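Local coordinates for acyl-CoA dehydrogenase (Geobacillus kaustophilus, PDB 2PG0), which catalyses the FAD-dependent dehydrogenation of acyl-CoA thioesters, placing a double bond between the alpha and beta carbons of the acyl chain, at the interface of chains A and B and the interface of chains A and C. Numbering follows the deposited sequence. Chains: chain A/B/C, Acyl-CoA dehydrogenase.

Contact 1: the interface of chains A and B. Residues chain A 376, 379-380, 383, 385; chain B 288, 292.
The last helix of chain A, 372-382, packs through A:Ala380 and A:Ile379 against B:Ala292 and B:Gln288 on helix 285-313 of chain B. Both helices belong to the helical C-terminal domain of the acyl-CoA dehydrogenase fold. The contact is apolar, and no hydrogen bond crosses this patch. B:Ala292 points its methyl at the face of the chain A helix. B:Ala292 CB lies 3.7 Å from the backbone O of A:Lys376. The same B:Ala292 CB is 3.8 Å from CG2 of A:Ile379. That CG2 branch is anti to the backbone N, while CG1 lies beside the N (chi1 -66°). CG2 is thus the branch of A:Ile379 that touches chain B. From beyond the helix end, A:Leu383 brings CD1 to 4.0 Å from B:Ala292 CA. A:Ala380 meets B:Gln288, one turn before B:Ala292, methyl to stem, with the two CB atoms 3.9 Å apart. B:Gln288 runs out extended beyond CG (chi2 171°), and its aliphatic stem does the touching. A:Leu385 lies alongside this stem, pointing the opposite way, with CD1 4.1 Å from B:Gln288 CG. The small alanine side chains on both helices may allow a close approach. The patch holds the end of one subunit against a long helix of its neighbour, and so likely supports the pairing of chains A and B in the tetramer.

Contact 2: the interface of chains A and C. Residues chain A 208, 334, 359-360, 363-364, 367; chain C 341-342, 349, 359.
The backbone N of A:Val208 donates a hydrogen bond of 2.9 Å (158° at H) to the backbone O of C:Tyr349, the last residue of the 3-10 helix 345-349. This turn belongs to the glycine-rich signature of the acyl-CoA dehydrogenase family, which begins at C:Gln342. The C:Tyr349 ring lies between two valines. A:Val364 CB sits over the centre of one face, 3.6 Å from the C:Tyr349 ring centroid. A:Val208 CB covers the opposite face, nearer the rim. The C:Tyr349 phenol OH donates to A:Arg360 O at 2.7 Å, tilted 29° from the carbonyl plane. A:Arg360 NH1 in turn donates a hydrogen bond to A:Val208 O, in the carbonyl plane on a lone pair, tying two parts of chain A together. C:Met341 crosses A:Pro363, with SD 3.6 Å from the proline CB; its CE caps a face of the C:Tyr359 ring. A:Tyr359 and C:Tyr359 meet tip to tip, OH to OH 3.9 Å apart, and waters serve both hydroxyls. Water 2 bridges C:Tyr359 OH and A:Tyr359 O. Water 1 makes the reciprocal bridge. C:Gln342, an FAD-binding residue, bends at chi2 (63°) and sets OE1 3.4 Å from A:Ile367 CG1. Water 3, 2.7 Å from C:Gln342 OE1, joins it to A:Lys334 NZ and A:Pro363 O.

Contact 3: the interface of chains A and B. Residues chain A 264, 268, 272, 282, 288, 291; chain B 383, 385.
The C-terminal tail of chain B, just past helix 372-382, enters between helix 237-273, the 3-10 helix 281-283 and helix 285-313 of chain A. B:Leu385 is the last residue of the chain and carries the main contact. B:Leu385 CD2 meets A:Leu291 CD1 at 3.8 Å, where the two side chains cross obliquely. From helix 237-273, A:Lys268 crosses B:Leu385 at about a right angle. A:Lys268 CG lies 3.9 Å from B:Leu385 CD2, so the aliphatic stem makes the contact. A:Lys272 CG reaches the same B:Leu385 CD2 at 4.2 Å. One oxygen of the chain terminus is held: A:Ser282 OG donates a hydrogen bond to B:Leu385 O at 2.9 Å, in the carbonyl plane. The hydroxyl stands between the backbone N and the carbonyl carbon of its own residue (chi1 61°), which turns it toward the chain end. The A:Lys272 ammonium, NZ 5.9 Å from B:Leu385 O, could ease the negative charge of the terminus. Farther along the groove, B:Leu383 CD2 touches the tip of the A:Phe264 ring, CZ, at 3.9 Å. B:Leu383 CD1 faces the backbone O of A:Leu291, 4.0 Å away. The site covers the chain B terminus with its neighbour and likely fixes the tail in the A-B pair.

Contact 1: the interface of chains A and B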
loop_
_atom_site.group_PDB
_atom_site.type_symbol
_atom_site.label_atom_id
_atom_site.label_comp_id
_atom_site.label_asym_id
_atom_site.label_seq_id
_atom_site.Cartn_x
_atom_site.Cartn_y
_atom_site.Cartn_z
ATOM N N LYS A 376 -13.221 -0.819 12.365
ATOM C CA LYS A 376 -12.327 0.288 12.725
ATOM C C LYS A 376 -13.006 1.297 13.669
ATOM O O LYS A 376 -12.362 1.855 14.560
ATOM C CB LYS A 376 -11.776 0.953 11.468
ATOM C CG LYS A 376 -10.856 0.024 10.670
ATOM C CD LYS A 376 -10.401 0.652 9.363
ATOM C CE LYS A 376 -9.707 -0.384 8.481
ATOM N NZ LYS A 376 -9.334 0.197 7.160
ATOM N N ILE A 379 -12.885 -0.307 17.087
ATOM C CA ILE A 379 -11.527 -0.234 17.621
ATOM C C ILE A 379 -11.233 1.173 18.165
ATOM O O ILE A 379 -10.719 1.314 19.272
ATOM C CB ILE A 379 -10.462 -0.668 16.579
ATOM C CG1 ILE A 379 -10.610 -2.160 16.252
ATOM C CG2 ILE A 379 -9.022 -0.374 17.085
ATOM C CD1 ILE A 379 -9.975 -2.566 14.910
ATOM N N ALA A 380 -11.566 2.197 17.376
ATOM C CA ALA A 380 -11.326 3.593 17.764
ATOM C C ALA A 380 -12.060 3.928 19.069
ATOM O O ALA A 380 -11.509 4.599 19.945
ATOM C CB ALA A 380 -11.745 4.531 16.653
ATOM N N LEU A 383 -10.191 2.533 21.894
ATOM C CA LEU A 383 -8.928 3.243 22.117
ATOM C C LEU A 383 -9.102 4.491 22.974
ATOM O O LEU A 383 -8.112 5.075 23.416
ATOM C CB LEU A 383 -8.271 3.642 20.787
ATOM C CG LEU A 383 -7.564 2.570 19.957
ATOM C CD1 LEU A 383 -7.234 3.148 18.583
ATOM C CD2 LEU A 383 -6.304 2.073 20.658
ATOM N N LEU A 385 -10.812 8.005 22.385
ATOM C CA LEU A 385 -10.312 9.121 21.578
ATOM C C LEU A 385 -11.246 10.339 21.623
ATOM O O LEU A 385 -10.922 11.417 21.102
ATOM C CB LEU A 385 -10.087 8.665 20.125
ATOM C CG LEU A 385 -8.979 7.637 19.847
ATOM C CD1 LEU A 385 -9.033 7.128 18.411
ATOM C CD2 LEU A 385 -7.604 8.220 20.150
ATOM N N GLN B 288 -9.107 8.896 13.695
ATOM C CA GLN B 288 -9.566 7.699 14.409
ATOM C C GLN B 288 -9.240 6.406 13.670
ATOM O O GLN B 288 -8.739 5.459 14.271
ATOM C CB GLN B 288 -11.066 7.781 14.683
ATOM C CG GLN B 288 -11.442 8.910 15.648
ATOM C CD GLN B 288 -12.941 9.136 15.764
ATOM O OE1 GLN B 288 -13.714 8.815 14.858
ATOM N NE2 GLN B 288 -13.354 9.726 16.882
ATOM N N ALA B 292 -6.665 3.476 14.615
ATOM C CA ALA B 292 -7.214 2.111 14.703
ATOM C C ALA B 292 -6.374 1.142 13.871
ATOM O O ALA B 292 -6.089 0.025 14.313
ATOM C CB ALA B 292 -8.664 2.090 14.258
#

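Contact 2: the interface of chains A and C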
loop_
_atom_site.group_PDB
_atom_site.type_symbol
_atom_site.label_atom_id
_atom_site.label_comp_id
_atom_site.label_asym_id
_atom_site.label_seq_id
_atom_site.Cartn_x
_atom_site.Cartn_y
_atom_site.Cartn_z
ATOM N N VAL A 208 -22.032 -12.111 -6.740
ATOM C CA VAL A 208 -20.707 -12.243 -7.372
ATOM C C VAL A 208 -20.101 -13.623 -7.097
ATOM O O VAL A 208 -19.489 -14.221 -7.975
ATOM C CB VAL A 208 -19.739 -11.132 -6.886
ATOM C CG1 VAL A 208 -18.300 -11.407 -7.334
ATOM C CG2 VAL A 208 -20.222 -9.762 -7.393
ATOM N N LYS A 334 -8.169 -10.775 0.895
ATOM C CA LYS A 334 -8.460 -10.094 -0.369
ATOM C C LYS A 334 -7.183 -9.818 -1.161
ATOM O O LYS A 334 -7.151 -10.017 -2.373
ATOM C CB LYS A 334 -9.259 -8.806 -0.122
ATOM C CG LYS A 334 -10.742 -9.060 0.157
ATOM C CD LYS A 334 -11.428 -7.857 0.827
ATOM C CE LYS A 334 -11.473 -6.631 -0.062
ATOM N NZ LYS A 334 -11.958 -5.431 0.721
ATOM N N TYR A 359 -11.394 -16.309 -5.577
ATOM C CA TYR A 359 -11.291 -14.854 -5.777
ATOM C C TYR A 359 -12.655 -14.161 -5.686
ATOM O O TYR A 359 -12.783 -13.128 -5.027
ATOM C CB TYR A 359 -10.613 -14.547 -7.121
ATOM C CG TYR A 359 -10.547 -13.069 -7.470
ATOM C CD1 TYR A 359 -9.392 -12.327 -7.201
ATOM C CD2 TYR A 359 -11.622 -12.427 -8.087
ATOM C CE1 TYR A 359 -9.312 -10.975 -7.531
ATOM C CE2 TYR A 359 -11.558 -11.080 -8.422
ATOM C CZ TYR A 359 -10.401 -10.358 -8.136
ATOM O OH TYR A 359 -10.319 -9.024 -8.467
ATOM N N ARG A 360 -13.664 -14.725 -6.350
ATOM C CA ARG A 360 -15.024 -14.163 -6.311
ATOM C C ARG A 360 -15.664 -14.271 -4.928
ATOM O O ARG A 360 -16.495 -13.443 -4.565
ATOM C CB ARG A 360 -15.929 -14.837 -7.350
ATOM C CG ARG A 360 -15.641 -14.435 -8.805
ATOM C CD ARG A 360 -16.692 -14.974 -9.767
ATOM N NE ARG A 360 -16.595 -16.428 -9.910
ATOM C CZ ARG A 360 -17.331 -17.304 -9.233
ATOM N NH1 ARG A 360 -18.238 -16.886 -8.357
ATOM N NH2 ARG A 360 -17.151 -18.608 -9.435
ATOM N N PRO A 363 -14.261 -11.310 -1.339
ATOM C CA PRO A 363 -14.351 -9.884 -0.968
ATOM C C PRO A 363 -15.530 -9.518 -0.063
ATOM O O PRO A 363 -15.474 -8.503 0.661
ATOM C CB PRO A 363 -14.419 -9.165 -2.318
ATOM C CG PRO A 363 -14.950 -10.160 -3.267
ATOM C CD PRO A 363 -14.522 -11.520 -2.777
ATOM N N VAL A 364 -16.553 -10.367 -0.055
ATOM C CA VAL A 364 -17.729 -10.143 0.785
ATOM C C VAL A 364 -17.415 -10.304 2.281
ATOM O O VAL A 364 -18.138 -9.773 3.132
ATOM C CB VAL A 364 -18.939 -11.015 0.330
ATOM C CG1 VAL A 364 -18.685 -12.502 0.570
ATOM C CG2 VAL A 364 -20.210 -10.567 1.037
ATOM N N ILE A 367 -17.401 -7.245 4.260
ATOM C CA ILE A 367 -18.696 -6.573 4.331
ATOM C C ILE A 367 -19.589 -7.174 5.413
ATOM O O ILE A 367 -20.100 -6.442 6.265
ATOM C CB ILE A 367 -19.399 -6.562 2.946
ATOM C CG1 ILE A 367 -18.587 -5.720 1.953
ATOM C CG2 ILE A 367 -20.828 -6.004 3.044
ATOM C CD1 ILE A 367 -18.979 -5.922 0.485
ATOM N N MET C 341 -16.728 -1.847 -4.611
ATOM C CA MET C 341 -17.526 -2.922 -4.001
ATOM C C MET C 341 -17.728 -2.637 -2.510
ATOM O O MET C 341 -18.856 -2.657 -2.024
ATOM C CB MET C 341 -16.920 -4.326 -4.205
ATOM C CG MET C 341 -17.835 -5.482 -3.663
ATOM S SD MET C 341 -16.945 -7.064 -3.702
ATOM C CE MET C 341 -17.372 -7.498 -5.387
ATOM N N GLN C 342 -16.642 -2.357 -1.798
ATOM C CA GLN C 342 -16.709 -2.116 -0.351
ATOM C C GLN C 342 -17.675 -0.996 0.038
ATOM O O GLN C 342 -18.468 -1.144 0.970
ATOM C CB GLN C 342 -15.319 -1.828 0.217
ATOM C CG GLN C 342 -15.265 -1.737 1.747
ATOM C CD GLN C 342 -15.639 -3.038 2.444
ATOM O OE1 GLN C 342 -15.547 -4.122 1.861
ATOM N NE2 GLN C 342 -16.079 -2.932 3.701
ATOM N N TYR C 349 -21.990 -6.630 -3.897
ATOM C CA TYR C 349 -21.849 -8.076 -4.130
ATOM C C TYR C 349 -23.041 -8.692 -4.886
ATOM O O TYR C 349 -23.045 -9.894 -5.198
ATOM C CB TYR C 349 -21.643 -8.791 -2.788
ATOM C CG TYR C 349 -20.882 -10.099 -2.888
ATOM C CD1 TYR C 349 -19.536 -10.117 -3.285
ATOM C CD2 TYR C 349 -21.503 -11.314 -2.593
ATOM C CE1 TYR C 349 -18.835 -11.316 -3.386
ATOM C CE2 TYR C 349 -20.809 -12.517 -2.693
ATOM C CZ TYR C 349 -19.481 -12.508 -3.087
ATOM O OH TYR C 349 -18.789 -13.690 -3.179
ATOM N N TYR C 359 -16.714 -4.929 -11.434
ATOM C CA TYR C 359 -15.710 -5.517 -10.540
ATOM C C TYR C 359 -15.112 -6.800 -11.125
ATOM O O TYR C 359 -13.889 -6.975 -11.124
ATOM C CB TYR C 359 -16.320 -5.803 -9.161
ATOM C CG TYR C 359 -15.378 -6.483 -8.186
ATOM C CD1 TYR C 359 -14.647 -5.735 -7.268
ATOM C CD2 TYR C 359 -15.221 -7.878 -8.185
ATOM C CE1 TYR C 359 -13.778 -6.346 -6.370
ATOM C CE2 TYR C 359 -14.362 -8.506 -7.287
ATOM C CZ TYR C 359 -13.643 -7.733 -6.378
ATOM O OH TYR C 359 -12.777 -8.329 -5.487
HETATM O O HOH W 1 -11.750 -6.829 -9.334
HETATM O O HOH W 2 -11.579 -10.616 -4.640
HETATM O O HOH W 3 -14.863 -5.879 -0.025
#

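Contact 3: the interface of chains A and B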
loop_
_atom_site.group_PDB
_atom_site.type_symbol
_atom_site.label_atom_id
_atom_site.label_comp_id
_atom_site.label_asym_id
_atom_site.label_seq_id
_atom_site.Cartn_x
_atom_site.Cartn_y
_atom_site.Cartn_z
ATOM N N PHE A 264 -3.086 -19.382 -1.017
ATOM C CA PHE A 264 -1.623 -19.406 -1.047
ATOM C C PHE A 264 -1.116 -20.752 -1.570
ATOM O O PHE A 264 -0.242 -20.804 -2.440
ATOM C CB PHE A 264 -1.047 -19.101 0.341
ATOM C CG PHE A 264 0.449 -19.198 0.409
ATOM C CD1 PHE A 264 1.240 -18.130 0.015
ATOM C CD2 PHE A 264 1.066 -20.370 0.849
ATOM C CE1 PHE A 264 2.631 -18.219 0.070
ATOM C CE2 PHE A 264 2.460 -20.472 0.904
ATOM C CZ PHE A 264 3.239 -19.393 0.517
ATOM N N LYS A 268 1.207 -21.264 -4.860
ATOM C CA LYS A 268 2.548 -21.829 -4.720
ATOM C C LYS A 268 2.693 -23.048 -5.622
ATOM O O LYS A 268 3.682 -23.171 -6.360
ATOM C CB LYS A 268 2.832 -22.206 -3.268
ATOM C CG LYS A 268 4.249 -22.729 -3.030
ATOM C CD LYS A 268 4.582 -22.770 -1.541
ATOM C CE LYS A 268 3.761 -23.822 -0.804
ATOM N NZ LYS A 268 3.793 -23.638 0.690
ATOM N N LYS A 272 5.124 -23.290 -9.108
ATOM C CA LYS A 272 6.174 -24.313 -9.033
ATOM C C LYS A 272 6.156 -25.251 -10.249
ATOM O O LYS A 272 7.193 -25.814 -10.616
ATOM C CB LYS A 272 6.078 -25.105 -7.723
ATOM C CG LYS A 272 6.677 -24.356 -6.527
ATOM C CD LYS A 272 6.633 -25.179 -5.242
ATOM C CE LYS A 272 7.708 -26.269 -5.227
ATOM N NZ LYS A 272 7.794 -26.948 -3.892
ATOM N N SER A 282 8.205 -19.990 -10.229
ATOM C CA SER A 282 8.628 -19.880 -8.828
ATOM C C SER A 282 10.127 -19.559 -8.657
ATOM O O SER A 282 10.578 -19.297 -7.544
ATOM C CB SER A 282 8.282 -21.171 -8.081
ATOM O OG SER A 282 8.953 -22.284 -8.651
ATOM N N GLN A 288 9.193 -15.183 -5.881
ATOM C CA GLN A 288 9.674 -15.620 -4.565
ATOM C C GLN A 288 9.352 -14.624 -3.457
ATOM O O GLN A 288 8.869 -15.014 -2.396
ATOM C CB GLN A 288 11.176 -15.889 -4.608
ATOM C CG GLN A 288 11.553 -17.068 -5.509
ATOM C CD GLN A 288 13.051 -17.215 -5.725
ATOM O OE1 GLN A 288 13.816 -16.253 -5.615
ATOM N NE2 GLN A 288 13.473 -18.429 -6.068
ATOM N N LEU A 291 5.534 -14.369 -2.800
ATOM C CA LEU A 291 5.112 -15.517 -1.995
ATOM C C LEU A 291 5.587 -15.412 -0.543
ATOM O O LEU A 291 4.837 -15.746 0.379
ATOM C CB LEU A 291 5.550 -16.836 -2.628
ATOM C CG LEU A 291 4.793 -17.249 -3.898
ATOM C CD1 LEU A 291 5.591 -18.334 -4.610
ATOM C CD2 LEU A 291 3.391 -17.736 -3.574
ATOM N N LEU B 383 10.454 -21.818 2.073
ATOM C CA LEU B 383 9.187 -22.202 1.444
ATOM C C LEU B 383 9.358 -23.304 0.406
ATOM O O LEU B 383 8.368 -23.871 -0.057
ATOM C CB LEU B 383 8.507 -20.995 0.779
ATOM C CG LEU B 383 7.801 -19.963 1.657
ATOM C CD1 LEU B 383 7.447 -18.748 0.803
ATOM C CD2 LEU B 383 6.555 -20.554 2.309
ATOM N N LEU B 385 11.023 -23.462 -3.176
ATOM C CA LEU B 385 10.500 -22.919 -4.431
ATOM C C LEU B 385 11.421 -23.213 -5.624
ATOM O O LEU B 385 11.079 -22.938 -6.785
ATOM C CB LEU B 385 10.261 -21.404 -4.294
ATOM C CG LEU B 385 9.160 -20.925 -3.334
ATOM C CD1 LEU B 385 9.200 -19.412 -3.145
ATOM C CD2 LEU B 385 7.783 -21.360 -3.820
#

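Contact 1 and contact 3 belong to one two-fold A-B interface, and their C-alpha centres lie about 36 Å apart. They share helix 285-313 and the C-terminal tail, with the chains exchanged: Leu383, Leu385 and Gln288 occur in both. In this arrangement each subunit gives its C-terminal end and receives that of its partner. Contact 2 lies about 25 Å from each and joins chain A to chain C, again about a two-fold. Chain A therefore meets two different neighbours largely through its C-terminal domain, consistent with a tetramer built as a dimer of dimers. Contact 2 also brings an FAD-binding residue to a subunit boundary.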